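Local atomic coordinates of putative membrane anchored protein (Corynebacterium diphtheriae, PDB entry 3LSO), a protein that is of unknown function but is probably held at the bacterial membrane by an anchor, with an elongated all-beta chain of several domains carried outside it. Residues G225-F230 against A264-A269; P334-E339 against D399-V404; N343-V348 against G425-Q430. All blocks are in the same frame, centred on the assembly; numbering follows the deposited sequence.

Contact 1. Residues G225-F230 against A264-A269; sequences GKVQFF and ARFIDA
Four backbone hydrogen bonds tie 226-230 to 264-267 as neighbouring antiparallel strands, their axes 150° apart and 4.6 Å at closest approach. Gln228 N reaches Arg265 O at 2.8 Å in the plane of that carbonyl, whereas the return bond from Arg265 N to Gln228 O is more bent, 135° at the hydrogen. The Lys226-Ile267 pair is bonded in both directions, and more nearly straight; these two pairs alternate with the non-hydrogen-bonded pairs Val227-Phe266 and Phe229-Ala264.

The dense side carries Val227, Phe229, Ala264 and Phe266. Here CG1 of Val227, anti to the backbone N, lies over one face of the Phe229 ring near its rim, 4.2 Å from Ala264 CB; the same methyl of Ala264 meets Phe229 CE2 at 4.1 Å. The other branch, Val227 CG2, comes to the edge of the Phe266 ring, at CD1. Within the five-stranded mixed sheet these are inner strands, flanked by 234-241 and 278-285, and this face packs onto strands 208-214 and 247-253, as expected of a beta sandwich. Phe266 brings CZ to 4.0 Å from Gly225 CA, so the ring end lies against bare backbone.

The loose side is the Lys226-Ile267 end of the reverse face, where the exposed Lys226 leads off from the partly exposed Ile267, their CB atoms 4.2 Å apart. At the other, buried end, Phe230 turns a ring edge, CE2, to Arg265 CB at 4.0 Å, ring and guanidinium planes 71° apart. Arg265 bends at chi3 to a salt bridge with Asp277 and a hydrogen bond to Pro462 O.

Contact 2. Residues P334-E339 against D399-V404; sequences PIRVYE and DTSYSV
Two tyrosine side chains crossing at about a right angle mark this short antiparallel pairing, in which the loop ending in strand 403-404 joins the start of strand 335-343 in a mixed sheet. Tyr338 points its ring edge at the face of Tyr402, an edge-to-face (T-shaped) stack with centroids 4.8 Å apart and planes at 71°. The CD1 corner of Tyr338 touches near the rim of that face, and Tyr338 CA lies over the same ring in a CH-pi contact, 4.0 Å from its centroid. The Tyr402 hydroxyl is bound beyond the pair, by Tyr378 N, while Tyr338 and Glu339 together face Tyr434 in a classic beta bulge.

Ile335 and Val404 form a hydrogen-bonded pair, the bond from Val404 N to Ile335 O running nearly along the C=O axis. Their side chains lie side by side, Ile335 CG1 3.6 Å from Val404 CB, and Val404 CG2 also meets Val337 CG2. Val337 N donates to Tyr402 O at 3.0 Å, tying the backbone of Tyr402 to the strand.

Arg336 is bent at chi2 and chi3, folding back over the loop so that one guanidinium face has Tyr402 CB above its centre, with guanidinium and Tyr402 ring planes 81° apart. At its edge, NH1 donates in plane to Ser403 OG at 2.8 Å; alongside, Ser401 OG accepts from Ser403 N at 3.0 Å in an ST turn.

Contact 3. Residues N343-V348 against G425-Q430; sequences NAPEDV and GIYMFQ
The two backbones run together for one antiparallel pair and then part. Asn343 and Gln430 are a hydrogen-bonded pair with CA atoms 4.9 Å apart: Asn343 N donates to Gln430 O at 2.7 Å and almost straight, 171° at the hydrogen, although it sits above the carbonyl plane, while Gln430 N returns a bond to Asn343 O at 2.8 Å within the carbonyl plane. After Asn343 the first segment leaves the ladder and reverses in a type II beta turn from Pro345 to Val348, closed by Val348 N on Pro345 O; Asp347 takes the positive phi of 91° at its third position.

On the face of Asn343 and Gln430 the two side chains extend side by side, and Asn343 ND2 donates to Gln430 OE1 at 2.9 Å, their amide planes 30° apart. The other amide atoms have partners outside the pair: Asn343 OD1 accepts from Asn390 N, and Gln430 NE2 makes a weak bond to Ser445 OG. This single rung is where strand 335-343 ends beside strand 425-435, the latter paired on its other edge with 440-453; the turn then carries the chain across to strand 349-357, which belongs to a separate four-stranded antiparallel sheet.

Phe429 carries most of the apolar contact with the turn. Its ring takes Pro345 CD over one face, toward the rim, in a CH-pi contact 4.0 Å from the centroid, and CE1 meets Ala344 CB at 3.6 Å and, more loosely, Val348 CG1. Phe429 also packs on Val322, Val324 and Phe416 of the four-stranded sheet, consistent with a beta sandwich. Pro345 reaches back along the strand: its CG lies 4.0 Å from Tyr427 CB, and the Tyr427 hydroxyl is held by Ala423 O.

How the contacts relate
Contacts 2 and 3 belong together. Strand 335-343 has 403-404 on one edge near its start, in contact 2, and 425-435 along the other edge, of which contact 3 is the far end. The two thus lie on one mixed sheet with centres 27 Å apart; along the chain their segments alternate. Contact 1 closes earlier in sequence, inside a different five-stranded sheet, and touches neither. Its centre is 37 Å from that of contact 3, with nearest atoms about 15 Å apart, and 57 Å from that of contact 2. The strand segment 425-430 of contact 3 touches strand 278-285, neighbour of strand 258-267 of contact 1, through Ile426 and selenomethionine Met428.

Contact 1. Residues G225-F230 against A264-A269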
ATOM      1  N   GLY B 225       7.452  -2.731  23.091  1.00 41.23           N
ATOM      2  CA  GLY B 225       6.522  -1.664  22.749  1.00 39.61           C
ATOM      3  C   GLY B 225       5.042  -2.004  22.822  1.00 38.84           C
ATOM      4  O   GLY B 225       4.659  -3.143  23.119  1.00 38.74           O
ATOM      5  N   LYS B 226       4.224  -0.990  22.529  1.00 37.76           N
ATOM      6  CA  LYS B 226       2.771  -1.039  22.597  1.00 36.79           C
ATOM      7  C   LYS B 226       2.155  -0.326  21.381  1.00 36.39           C
ATOM      8  O   LYS B 226       2.823   0.474  20.728  1.00 36.61           O
ATOM      9  CB  LYS B 226       2.303  -0.337  23.877  1.00 36.95           C
ATOM     10  CG  LYS B 226       2.081  -1.246  25.083  1.00 37.08           C
ATOM     11  CD  LYS B 226       2.320  -0.515  26.425  1.00 37.25           C
ATOM     12  CE  LYS B 226       1.675  -1.269  27.602  1.00 36.33           C
ATOM     13  NZ  LYS B 226       2.531  -1.253  28.811  1.00 35.04           N
ATOM     14  N   VAL B 227       0.884  -0.601  21.088  1.00 35.48           N
ATOM     15  CA  VAL B 227       0.149   0.126  20.040  1.00 34.92           C
ATOM     16  C   VAL B 227      -1.114   0.805  20.567  1.00 34.61           C
ATOM     17  O   VAL B 227      -1.891   0.194  21.291  1.00 34.33           O
ATOM     18  CB  VAL B 227      -0.227  -0.793  18.852  1.00 34.95           C
ATOM     19  CG1 VAL B 227      -1.275  -0.144  17.958  1.00 33.94           C
ATOM     20  CG2 VAL B 227       1.014  -1.140  18.047  1.00 34.91           C
ATOM     21  N   GLN B 228      -1.296   2.073  20.203  1.00 34.30           N
ATOM     22  CA  GLN B 228      -2.509   2.797  20.518  1.00 34.17           C
ATOM     23  C   GLN B 228      -3.403   2.856  19.298  1.00 34.37           C
ATOM     24  O   GLN B 228      -2.995   3.348  18.241  1.00 35.10           O
ATOM     25  CB  GLN B 228      -2.216   4.215  20.973  1.00 34.07           C
ATOM     26  CG  GLN B 228      -3.484   4.978  21.321  1.00 34.73           C
ATOM     27  CD  GLN B 228      -4.226   4.366  22.508  1.00 35.68           C
ATOM     28  OE1 GLN B 228      -5.209   3.635  22.340  1.00 35.48           O
ATOM     29  NE2 GLN B 228      -3.736   4.643  23.716  1.00 35.88           N
ATOM     30  N   PHE B 229      -4.620   2.347  19.434  1.00 34.04           N
ATOM     31  CA  PHE B 229      -5.573   2.405  18.341  1.00 33.51           C
ATOM     32  C   PHE B 229      -6.424   3.649  18.471  1.00 33.58           C
ATOM     33  O   PHE B 229      -6.566   4.205  19.567  1.00 33.75           O
ATOM     34  CB  PHE B 229      -6.449   1.157  18.319  1.00 33.02           C
ATOM     35  CG  PHE B 229      -5.713  -0.077  17.890  1.00 31.65           C
ATOM     36  CD1 PHE B 229      -5.155  -0.923  18.818  1.00 29.72           C
ATOM     37  CD2 PHE B 229      -5.566  -0.376  16.549  1.00 29.72           C
ATOM     38  CE1 PHE B 229      -4.483  -2.053  18.416  1.00 28.49           C
ATOM     39  CE2 PHE B 229      -4.905  -1.496  16.151  1.00 27.94           C
ATOM     40  CZ  PHE B 229      -4.358  -2.339  17.089  1.00 28.44           C
ATOM     41  N   PHE B 230      -6.966   4.095  17.349  1.00 33.05           N
ATOM     42  CA  PHE B 230      -7.874   5.217  17.353  1.00 32.57           C
ATOM     43  C   PHE B 230      -9.040   4.902  16.450  1.00 32.40           C
ATOM     44  O   PHE B 230      -8.880   4.275  15.394  1.00 32.63           O
ATOM     45  CB  PHE B 230      -7.192   6.460  16.818  1.00 32.66           C
ATOM     46  CG  PHE B 230      -6.093   6.975  17.677  1.00 32.25           C
ATOM     47  CD1 PHE B 230      -6.308   8.051  18.521  1.00 31.35           C
ATOM     48  CD2 PHE B 230      -4.822   6.427  17.605  1.00 32.87           C
ATOM     49  CE1 PHE B 230      -5.275   8.564  19.302  1.00 30.84           C
ATOM     50  CE2 PHE B 230      -3.779   6.931  18.399  1.00 32.58           C
ATOM     51  CZ  PHE B 230      -4.015   8.000  19.248  1.00 30.57           C
ATOM     52  N   ALA B 264      -3.615   3.253  13.814  1.00 30.64           N
ATOM     53  CA  ALA B 264      -2.731   2.503  14.705  1.00 30.79           C
ATOM     54  C   ALA B 264      -1.458   3.301  14.853  1.00 31.09           C
ATOM     55  O   ALA B 264      -0.914   3.813  13.853  1.00 31.25           O
ATOM     56  CB  ALA B 264      -2.420   1.135  14.137  1.00 30.47           C
ATOM     57  N   ARG B 265      -0.989   3.405  16.097  1.00 31.01           N
ATOM     58  CA  ARG B 265       0.164   4.228  16.433  1.00 31.06           C
ATOM     59  C   ARG B 265       1.085   3.450  17.351  1.00 31.44           C
ATOM     60  O   ARG B 265       0.650   2.933  18.382  1.00 31.67           O
ATOM     61  CB  ARG B 265      -0.287   5.516  17.115  1.00 30.64           C
ATOM     62  CG  ARG B 265       0.837   6.247  17.816  1.00 31.01           C
ATOM     63  CD  ARG B 265       0.477   7.669  18.180  1.00 30.72           C
ATOM     64  NE  ARG B 265       0.402   8.505  16.992  1.00 31.84           N
ATOM     65  CZ  ARG B 265      -0.051   9.753  16.984  1.00 32.27           C
ATOM     66  NH1 ARG B 265      -0.454  10.322  18.110  1.00 32.74           N
ATOM     67  NH2 ARG B 265      -0.099  10.436  15.848  1.00 31.92           N
ATOM     68  N   PHE B 266       2.357   3.364  16.972  1.00 31.94           N
ATOM     69  CA  PHE B 266       3.365   2.672  17.782  1.00 32.08           C
ATOM     70  C   PHE B 266       3.882   3.547  18.933  1.00 32.40           C
ATOM     71  O   PHE B 266       4.267   4.700  18.730  1.00 32.11           O
ATOM     72  CB  PHE B 266       4.518   2.156  16.908  1.00 31.62           C
ATOM     73  CG  PHE B 266       5.468   1.239  17.624  1.00 31.95           C
ATOM     74  CD1 PHE B 266       5.074  -0.041  18.006  1.00 32.41           C
ATOM     75  CD2 PHE B 266       6.772   1.649  17.910  1.00 32.29           C
ATOM     76  CE1 PHE B 266       5.964  -0.904  18.673  1.00 32.48           C
ATOM     77  CE2 PHE B 266       7.674   0.793  18.571  1.00 31.91           C
ATOM     78  CZ  PHE B 266       7.268  -0.486  18.952  1.00 32.06           C
ATOM     79  N   ILE B 267       3.840   2.979  20.141  1.00 33.17           N
ATOM     80  CA  ILE B 267       4.424   3.577  21.348  1.00 33.77           C
ATOM     81  C   ILE B 267       5.700   2.825  21.694  1.00 33.84           C
ATOM     82  O   ILE B 267       5.727   1.597  21.693  1.00 34.03           O
ATOM     83  CB  ILE B 267       3.450   3.538  22.570  1.00 33.85           C
ATOM     84  CG1 ILE B 267       2.184   4.377  22.312  1.00 34.58           C
ATOM     85  CG2 ILE B 267       4.150   3.999  23.855  1.00 33.86           C
ATOM     86  CD1 ILE B 267       2.416   5.912  22.196  1.00 35.58           C
ATOM     87  N   ASP B 268       6.747   3.582  21.994  1.00 34.17           N
ATOM     88  CA  ASP B 268       8.073   3.037  22.281  1.00 34.60           C
ATOM     89  C   ASP B 268       8.211   2.555  23.728  1.00 34.46           C
ATOM     90  O   ASP B 268       7.473   3.003  24.610  1.00 34.71           O
ATOM     91  CB  ASP B 268       9.096   4.136  22.053  1.00 34.69           C
ATOM     92  CG  ASP B 268      10.268   3.667  21.269  1.00 36.33           C
ATOM     93  OD1 ASP B 268      10.233   2.500  20.823  1.00 38.52           O
ATOM     94  OD2 ASP B 268      11.220   4.462  21.087  1.00 37.62           O
ATOM     95  N   ALA B 269       9.165   1.666  23.989  1.00 34.30           N
ATOM     96  CA  ALA B 269       9.481   1.319  25.378  1.00 34.07           C
ATOM     97  C   ALA B 269       9.648   2.616  26.179  1.00 33.88           C
ATOM     98  O   ALA B 269       9.020   2.791  27.230  1.00 33.58           O
ATOM     99  CB  ALA B 269      10.742   0.460  25.454  1.00 34.13           C
TER

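Contact 2. Residues P334-E339 against D399-V404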
ATOM      1  N   PRO B 334     -34.280 -22.258 -17.291  1.00 18.16           N
ATOM      2  CA  PRO B 334     -35.245 -21.368 -16.673  1.00 17.89           C
ATOM      3  C   PRO B 334     -35.244 -21.430 -15.143  1.00 18.29           C
ATOM      4  O   PRO B 334     -34.741 -22.379 -14.550  1.00 18.85           O
ATOM      5  CB  PRO B 334     -36.557 -21.924 -17.179  1.00 17.58           C
ATOM      6  CG  PRO B 334     -36.316 -23.393 -17.248  1.00 17.03           C
ATOM      7  CD  PRO B 334     -34.911 -23.521 -17.720  1.00 18.02           C
ATOM      8  N   ILE B 335     -35.804 -20.414 -14.508  1.00 18.07           N
ATOM      9  CA  ILE B 335     -36.017 -20.445 -13.083  1.00 17.74           C
ATOM     10  C   ILE B 335     -37.408 -19.872 -12.855  1.00 17.41           C
ATOM     11  O   ILE B 335     -38.003 -19.299 -13.782  1.00 17.34           O
ATOM     12  CB  ILE B 335     -34.964 -19.614 -12.303  1.00 17.73           C
ATOM     13  CG1 ILE B 335     -35.067 -18.135 -12.652  1.00 18.19           C
ATOM     14  CG2 ILE B 335     -33.572 -20.121 -12.575  1.00 17.99           C
ATOM     15  CD1 ILE B 335     -34.197 -17.217 -11.787  1.00 20.08           C
ATOM     16  N   ARG B 336     -37.912 -20.028 -11.627  1.00 16.65           N
ATOM     17  CA  ARG B 336     -39.233 -19.531 -11.237  1.00 15.74           C
ATOM     18  C   ARG B 336     -39.090 -18.444 -10.225  1.00 15.68           C
ATOM     19  O   ARG B 336     -38.474 -18.669  -9.188  1.00 15.62           O
ATOM     20  CB  ARG B 336     -40.030 -20.662 -10.636  1.00 15.45           C
ATOM     21  CG  ARG B 336     -40.067 -21.880 -11.550  1.00 13.19           C
ATOM     22  CD  ARG B 336     -41.175 -21.703 -12.581  1.00 11.08           C
ATOM     23  NE  ARG B 336     -42.505 -21.755 -11.954  1.00  9.36           N
ATOM     24  CZ  ARG B 336     -43.627 -21.509 -12.606  1.00  8.75           C
ATOM     25  NH1 ARG B 336     -43.561 -21.191 -13.908  1.00  8.59           N
ATOM     26  NH2 ARG B 336     -44.794 -21.592 -11.976  1.00  6.41           N
ATOM     27  N   VAL B 337     -39.625 -17.259 -10.544  1.00 15.64           N
ATOM     28  CA  VAL B 337     -39.588 -16.099  -9.654  1.00 15.42           C
ATOM     29  C   VAL B 337     -40.998 -15.551  -9.543  1.00 16.36           C
ATOM     30  O   VAL B 337     -41.651 -15.273 -10.550  1.00 17.06           O
ATOM     31  CB  VAL B 337     -38.660 -14.974 -10.204  1.00 15.59           C
ATOM     32  CG1 VAL B 337     -38.820 -13.661  -9.421  1.00 13.36           C
ATOM     33  CG2 VAL B 337     -37.196 -15.398 -10.218  1.00 15.61           C
ATOM     34  N   TYR B 338     -41.459 -15.379  -8.314  1.00 16.73           N
ATOM     35  CA  TYR B 338     -42.795 -14.891  -8.052  1.00 16.48           C
ATOM     36  C   TYR B 338     -42.825 -13.396  -7.782  1.00 16.88           C
ATOM     37  O   TYR B 338     -43.428 -12.684  -8.560  1.00 17.77           O
ATOM     38  CB  TYR B 338     -43.395 -15.668  -6.887  1.00 16.33           C
ATOM     39  CG  TYR B 338     -43.135 -17.154  -6.981  1.00 17.51           C
ATOM     40  CD1 TYR B 338     -43.439 -17.848  -8.158  1.00 14.68           C
ATOM     41  CD2 TYR B 338     -42.584 -17.878  -5.902  1.00 18.56           C
ATOM     42  CE1 TYR B 338     -43.222 -19.187  -8.286  1.00 13.09           C
ATOM     43  CE2 TYR B 338     -42.358 -19.259  -6.029  1.00 18.15           C
ATOM     44  CZ  TYR B 338     -42.690 -19.890  -7.249  1.00 16.37           C
ATOM     45  OH  TYR B 338     -42.505 -21.230  -7.453  1.00 17.41           O
ATOM     46  N   GLU B 339     -42.240 -12.919  -6.674  1.00 16.77           N
ATOM     47  CA  GLU B 339     -42.202 -11.470  -6.381  1.00 16.73           C
ATOM     48  C   GLU B 339     -40.813 -10.940  -6.388  1.00 16.08           C
ATOM     49  O   GLU B 339     -39.872 -11.624  -5.976  1.00 16.16           O
ATOM     50  CB  GLU B 339     -42.706 -11.160  -4.992  1.00 16.73           C
ATOM     51  CG  GLU B 339     -43.908 -10.324  -4.925  1.00 17.38           C
ATOM     52  CD  GLU B 339     -44.266 -10.061  -3.484  1.00 18.65           C
ATOM     53  OE1 GLU B 339     -43.344  -9.716  -2.676  1.00 14.16           O
ATOM     54  OE2 GLU B 339     -45.464 -10.241  -3.160  1.00 20.42           O
ATOM     55  N   ASP B 399     -47.243 -10.710 -15.029  1.00 14.78           N
ATOM     56  CA  ASP B 399     -48.613 -11.006 -15.431  1.00 15.45           C
ATOM     57  C   ASP B 399     -48.668 -12.050 -16.533  1.00 15.33           C
ATOM     58  O   ASP B 399     -49.689 -12.225 -17.181  1.00 16.25           O
ATOM     59  CB  ASP B 399     -49.388  -9.736 -15.795  1.00 15.83           C
ATOM     60  CG  ASP B 399     -48.805  -9.000 -17.006  1.00 19.19           C
ATOM     61  OD1 ASP B 399     -47.667  -9.316 -17.458  1.00 21.78           O
ATOM     62  OD2 ASP B 399     -49.498  -8.086 -17.511  1.00 22.49           O
ATOM     63  N   THR B 400     -47.560 -12.738 -16.751  1.00 15.39           N
ATOM     64  CA  THR B 400     -47.543 -13.956 -17.578  1.00 15.40           C
ATOM     65  C   THR B 400     -47.026 -15.064 -16.669  1.00 15.44           C
ATOM     66  O   THR B 400     -47.194 -14.994 -15.449  1.00 16.44           O
ATOM     67  CB  THR B 400     -46.623 -13.804 -18.790  1.00 15.21           C
ATOM     68  OG1 THR B 400     -45.357 -13.318 -18.326  1.00 16.67           O
ATOM     69  CG2 THR B 400     -47.196 -12.793 -19.772  1.00 13.59           C
ATOM     70  N   SER B 401     -46.378 -16.071 -17.225  1.00 14.90           N
ATOM     71  CA  SER B 401     -45.847 -17.122 -16.396  1.00 14.15           C
ATOM     72  C   SER B 401     -44.778 -16.599 -15.449  1.00 14.04           C
ATOM     73  O   SER B 401     -44.055 -15.645 -15.765  1.00 13.88           O
ATOM     74  CB  SER B 401     -45.258 -18.232 -17.256  1.00 14.24           C
ATOM     75  OG  SER B 401     -44.600 -19.191 -16.440  1.00 15.78           O
ATOM     76  N   TYR B 402     -44.680 -17.259 -14.298  1.00 13.58           N
ATOM     77  CA  TYR B 402     -43.604 -17.041 -13.334  1.00 12.96           C
ATOM     78  C   TYR B 402     -42.257 -17.607 -13.816  1.00 12.71           C
ATOM     79  O   TYR B 402     -41.253 -17.571 -13.074  1.00 13.21           O
ATOM     80  CB  TYR B 402     -43.942 -17.716 -11.993  1.00 12.81           C
ATOM     81  CG  TYR B 402     -44.926 -16.987 -11.095  1.00 12.20           C
ATOM     82  CD1 TYR B 402     -44.903 -15.611 -10.988  1.00 12.17           C
ATOM     83  CD2 TYR B 402     -45.866 -17.685 -10.340  1.00 10.60           C
ATOM     84  CE1 TYR B 402     -45.771 -14.939 -10.171  1.00 11.16           C
ATOM     85  CE2 TYR B 402     -46.730 -17.017  -9.511  1.00 11.39           C
ATOM     86  CZ  TYR B 402     -46.679 -15.635  -9.439  1.00 11.96           C
ATOM     87  OH  TYR B 402     -47.527 -14.917  -8.612  1.00 14.52           O
ATOM     88  N   SER B 403     -42.216 -18.155 -15.019  1.00 11.33           N
ATOM     89  CA  SER B 403     -40.953 -18.663 -15.500  1.00 11.12           C
ATOM     90  C   SER B 403     -40.074 -17.557 -16.085  1.00 10.74           C
ATOM     91  O   SER B 403     -40.509 -16.760 -16.917  1.00 10.42           O
ATOM     92  CB  SER B 403     -41.170 -19.803 -16.497  1.00 11.21           C
ATOM     93  OG  SER B 403     -41.463 -21.002 -15.794  1.00 12.58           O
ATOM     94  N   VAL B 404     -38.826 -17.524 -15.639  1.00 10.41           N
ATOM     95  CA  VAL B 404     -37.827 -16.656 -16.214  1.00  9.35           C
ATOM     96  C   VAL B 404     -37.127 -17.498 -17.246  1.00 10.12           C
ATOM     97  O   VAL B 404     -36.486 -18.488 -16.920  1.00 11.18           O
ATOM     98  CB  VAL B 404     -36.883 -16.185 -15.135  1.00  8.68           C
ATOM     99  CG1 VAL B 404     -35.740 -15.327 -15.723  1.00  6.49           C
ATOM    100  CG2 VAL B 404     -37.681 -15.421 -14.087  1.00  7.52           C
TER

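Contact 3. Residues N343-V348 against G425-Q430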
ATOM      1  N   ASN B 343     -36.869  -2.848  -1.120  1.00 13.73           N
ATOM      2  CA  ASN B 343     -37.177  -2.552   0.289  1.00 13.65           C
ATOM      3  C   ASN B 343     -36.164  -1.541   0.814  1.00 14.15           C
ATOM      4  O   ASN B 343     -34.958  -1.813   0.880  1.00 14.20           O
ATOM      5  CB  ASN B 343     -37.106  -3.829   1.137  1.00 13.16           C
ATOM      6  CG  ASN B 343     -37.540  -3.612   2.604  1.00 11.94           C
ATOM      7  OD1 ASN B 343     -38.688  -3.293   2.880  1.00 13.25           O
ATOM      8  ND2 ASN B 343     -36.633  -3.832   3.533  1.00  6.20           N
ATOM      9  N   ALA B 344     -36.648  -0.374   1.205  1.00 14.71           N
ATOM     10  CA  ALA B 344     -35.758   0.744   1.471  1.00 14.63           C
ATOM     11  C   ALA B 344     -35.364   0.776   2.933  1.00 14.95           C
ATOM     12  O   ALA B 344     -36.073   0.215   3.762  1.00 15.61           O
ATOM     13  CB  ALA B 344     -36.460   2.034   1.070  1.00 14.35           C
ATOM     14  N   PRO B 345     -34.250   1.438   3.273  1.00 15.45           N
ATOM     15  CA  PRO B 345     -33.998   1.657   4.673  1.00 16.36           C
ATOM     16  C   PRO B 345     -35.253   2.134   5.347  1.00 17.78           C
ATOM     17  O   PRO B 345     -36.087   2.815   4.748  1.00 18.30           O
ATOM     18  CB  PRO B 345     -33.010   2.804   4.666  1.00 16.03           C
ATOM     19  CG  PRO B 345     -32.248   2.601   3.443  1.00 16.19           C
ATOM     20  CD  PRO B 345     -33.228   2.083   2.439  1.00 15.83           C
ATOM     21  N   GLU B 346     -35.384   1.768   6.605  1.00 19.13           N
ATOM     22  CA  GLU B 346     -36.465   2.240   7.443  1.00 20.37           C
ATOM     23  C   GLU B 346     -36.512   3.782   7.411  1.00 19.47           C
ATOM     24  O   GLU B 346     -35.480   4.443   7.506  1.00 18.55           O
ATOM     25  CB  GLU B 346     -36.211   1.714   8.862  1.00 21.06           C
ATOM     26  CG  GLU B 346     -37.442   1.475   9.731  1.00 26.64           C
ATOM     27  CD  GLU B 346     -37.081   1.360  11.243  1.00 34.56           C
ATOM     28  OE1 GLU B 346     -36.162   0.560  11.615  1.00 37.04           O
ATOM     29  OE2 GLU B 346     -37.729   2.069  12.060  1.00 35.55           O
ATOM     30  N   ASP B 347     -37.721   4.316   7.259  1.00 19.37           N
ATOM     31  CA  ASP B 347     -38.021   5.760   7.182  1.00 19.61           C
ATOM     32  C   ASP B 347     -38.013   6.331   5.783  1.00 19.02           C
ATOM     33  O   ASP B 347     -38.591   7.406   5.579  1.00 19.86           O
ATOM     34  CB  ASP B 347     -37.148   6.635   8.107  1.00 19.82           C
ATOM     35  CG  ASP B 347     -37.565   6.535   9.569  1.00 23.71           C
ATOM     36  OD1 ASP B 347     -38.610   5.888   9.856  1.00 26.46           O
ATOM     37  OD2 ASP B 347     -36.852   7.094  10.443  1.00 26.55           O
ATOM     38  N   VAL B 348     -37.339   5.661   4.842  1.00 17.78           N
ATOM     39  CA  VAL B 348     -37.255   6.157   3.472  1.00 17.19           C
ATOM     40  C   VAL B 348     -38.595   5.904   2.748  1.00 17.45           C
ATOM     41  O   VAL B 348     -39.132   4.789   2.812  1.00 17.29           O
ATOM     42  CB  VAL B 348     -36.054   5.543   2.724  1.00 17.06           C
ATOM     43  CG1 VAL B 348     -36.059   5.942   1.271  1.00 16.42           C
ATOM     44  CG2 VAL B 348     -34.770   5.984   3.362  1.00 17.52           C
ATOM     45  N   GLY B 425     -24.872   8.102   8.518  1.00 10.58           N
ATOM     46  CA  GLY B 425     -24.438   6.714   8.412  1.00 10.19           C
ATOM     47  C   GLY B 425     -24.494   6.178   6.993  1.00 10.68           C
ATOM     48  O   GLY B 425     -24.695   6.941   6.047  1.00 10.43           O
ATOM     49  N   ILE B 426     -24.318   4.859   6.861  1.00 10.27           N
ATOM     50  CA  ILE B 426     -24.337   4.187   5.596  1.00 10.20           C
ATOM     51  C   ILE B 426     -25.594   3.309   5.492  1.00 11.22           C
ATOM     52  O   ILE B 426     -25.957   2.593   6.422  1.00 11.51           O
ATOM     53  CB  ILE B 426     -23.099   3.314   5.418  1.00  9.92           C
ATOM     54  CG1 ILE B 426     -21.846   4.167   5.278  1.00 10.27           C
ATOM     55  CG2 ILE B 426     -23.233   2.495   4.167  1.00  9.75           C
ATOM     56  CD1 ILE B 426     -20.540   3.368   5.242  1.00  9.36           C
ATOM     57  N   TYR B 427     -26.233   3.346   4.330  1.00 11.79           N
ATOM     58  CA  TYR B 427     -27.542   2.783   4.150  1.00 12.43           C
ATOM     59  C   TYR B 427     -27.511   2.120   2.778  1.00 13.90           C
ATOM     60  O   TYR B 427     -26.815   2.619   1.890  1.00 15.33           O
ATOM     61  CB  TYR B 427     -28.582   3.909   4.165  1.00 11.61           C
ATOM     62  CG  TYR B 427     -28.752   4.676   5.481  1.00  9.48           C
ATOM     63  CD1 TYR B 427     -29.673   4.259   6.452  1.00  9.09           C
ATOM     64  CD2 TYR B 427     -28.022   5.828   5.736  1.00  8.30           C
ATOM     65  CE1 TYR B 427     -29.837   4.961   7.656  1.00  8.12           C
ATOM     66  CE2 TYR B 427     -28.172   6.546   6.924  1.00  7.39           C
ATOM     67  CZ  TYR B 427     -29.079   6.105   7.875  1.00  9.30           C
ATOM     68  OH  TYR B 427     -29.223   6.822   9.038  1.00 10.15           O
HETATM   69  N   MSE B 428     -28.207   0.988   2.610  1.00 14.32           N
HETATM   70  CA  MSE B 428     -28.355   0.327   1.312  1.00 14.57           C
HETATM   71  C   MSE B 428     -29.812   0.063   1.085  1.00 15.10           C
HETATM   72  O   MSE B 428     -30.585  -0.034   2.041  1.00 15.64           O
HETATM   73  CB  MSE B 428     -27.713  -1.053   1.322  1.00 14.85           C
HETATM   74  CG  MSE B 428     -26.235  -1.116   1.043  1.00 15.18           C
HETATM   75 SE   MSE B 428     -25.633  -2.875   1.577  0.75 12.38          SE
HETATM   76  CE  MSE B 428     -25.848  -2.660   3.481  1.00 13.37           C
ATOM     77  N   PHE B 429     -30.195  -0.116  -0.167  1.00 15.25           N
ATOM     78  CA  PHE B 429     -31.499  -0.675  -0.436  1.00 15.53           C
ATOM     79  C   PHE B 429     -31.448  -2.205  -0.490  1.00 16.21           C
ATOM     80  O   PHE B 429     -30.380  -2.800  -0.697  1.00 16.84           O
ATOM     81  CB  PHE B 429     -32.052  -0.071  -1.710  1.00 15.16           C
ATOM     82  CG  PHE B 429     -32.345   1.379  -1.579  1.00 15.46           C
ATOM     83  CD1 PHE B 429     -33.616   1.817  -1.287  1.00 13.97           C
ATOM     84  CD2 PHE B 429     -31.334   2.320  -1.700  1.00 18.11           C
ATOM     85  CE1 PHE B 429     -33.890   3.151  -1.151  1.00 13.42           C
ATOM     86  CE2 PHE B 429     -31.612   3.686  -1.563  1.00 15.86           C
ATOM     87  CZ  PHE B 429     -32.891   4.090  -1.288  1.00 13.81           C
ATOM     88  N   GLN B 430     -32.590  -2.848  -0.283  1.00 16.31           N
ATOM     89  CA  GLN B 430     -32.653  -4.297  -0.383  1.00 16.80           C
ATOM     90  C   GLN B 430     -33.581  -4.700  -1.488  1.00 17.17           C
ATOM     91  O   GLN B 430     -34.476  -3.929  -1.864  1.00 18.00           O
ATOM     92  CB  GLN B 430     -33.177  -4.881   0.924  1.00 16.61           C
ATOM     93  CG  GLN B 430     -32.272  -4.609   2.132  1.00 16.68           C
ATOM     94  CD  GLN B 430     -32.836  -5.169   3.420  1.00 16.44           C
ATOM     95  OE1 GLN B 430     -34.035  -5.092   3.680  1.00 16.50           O
ATOM     96  NE2 GLN B 430     -31.971  -5.744   4.236  1.00 18.05           N
TER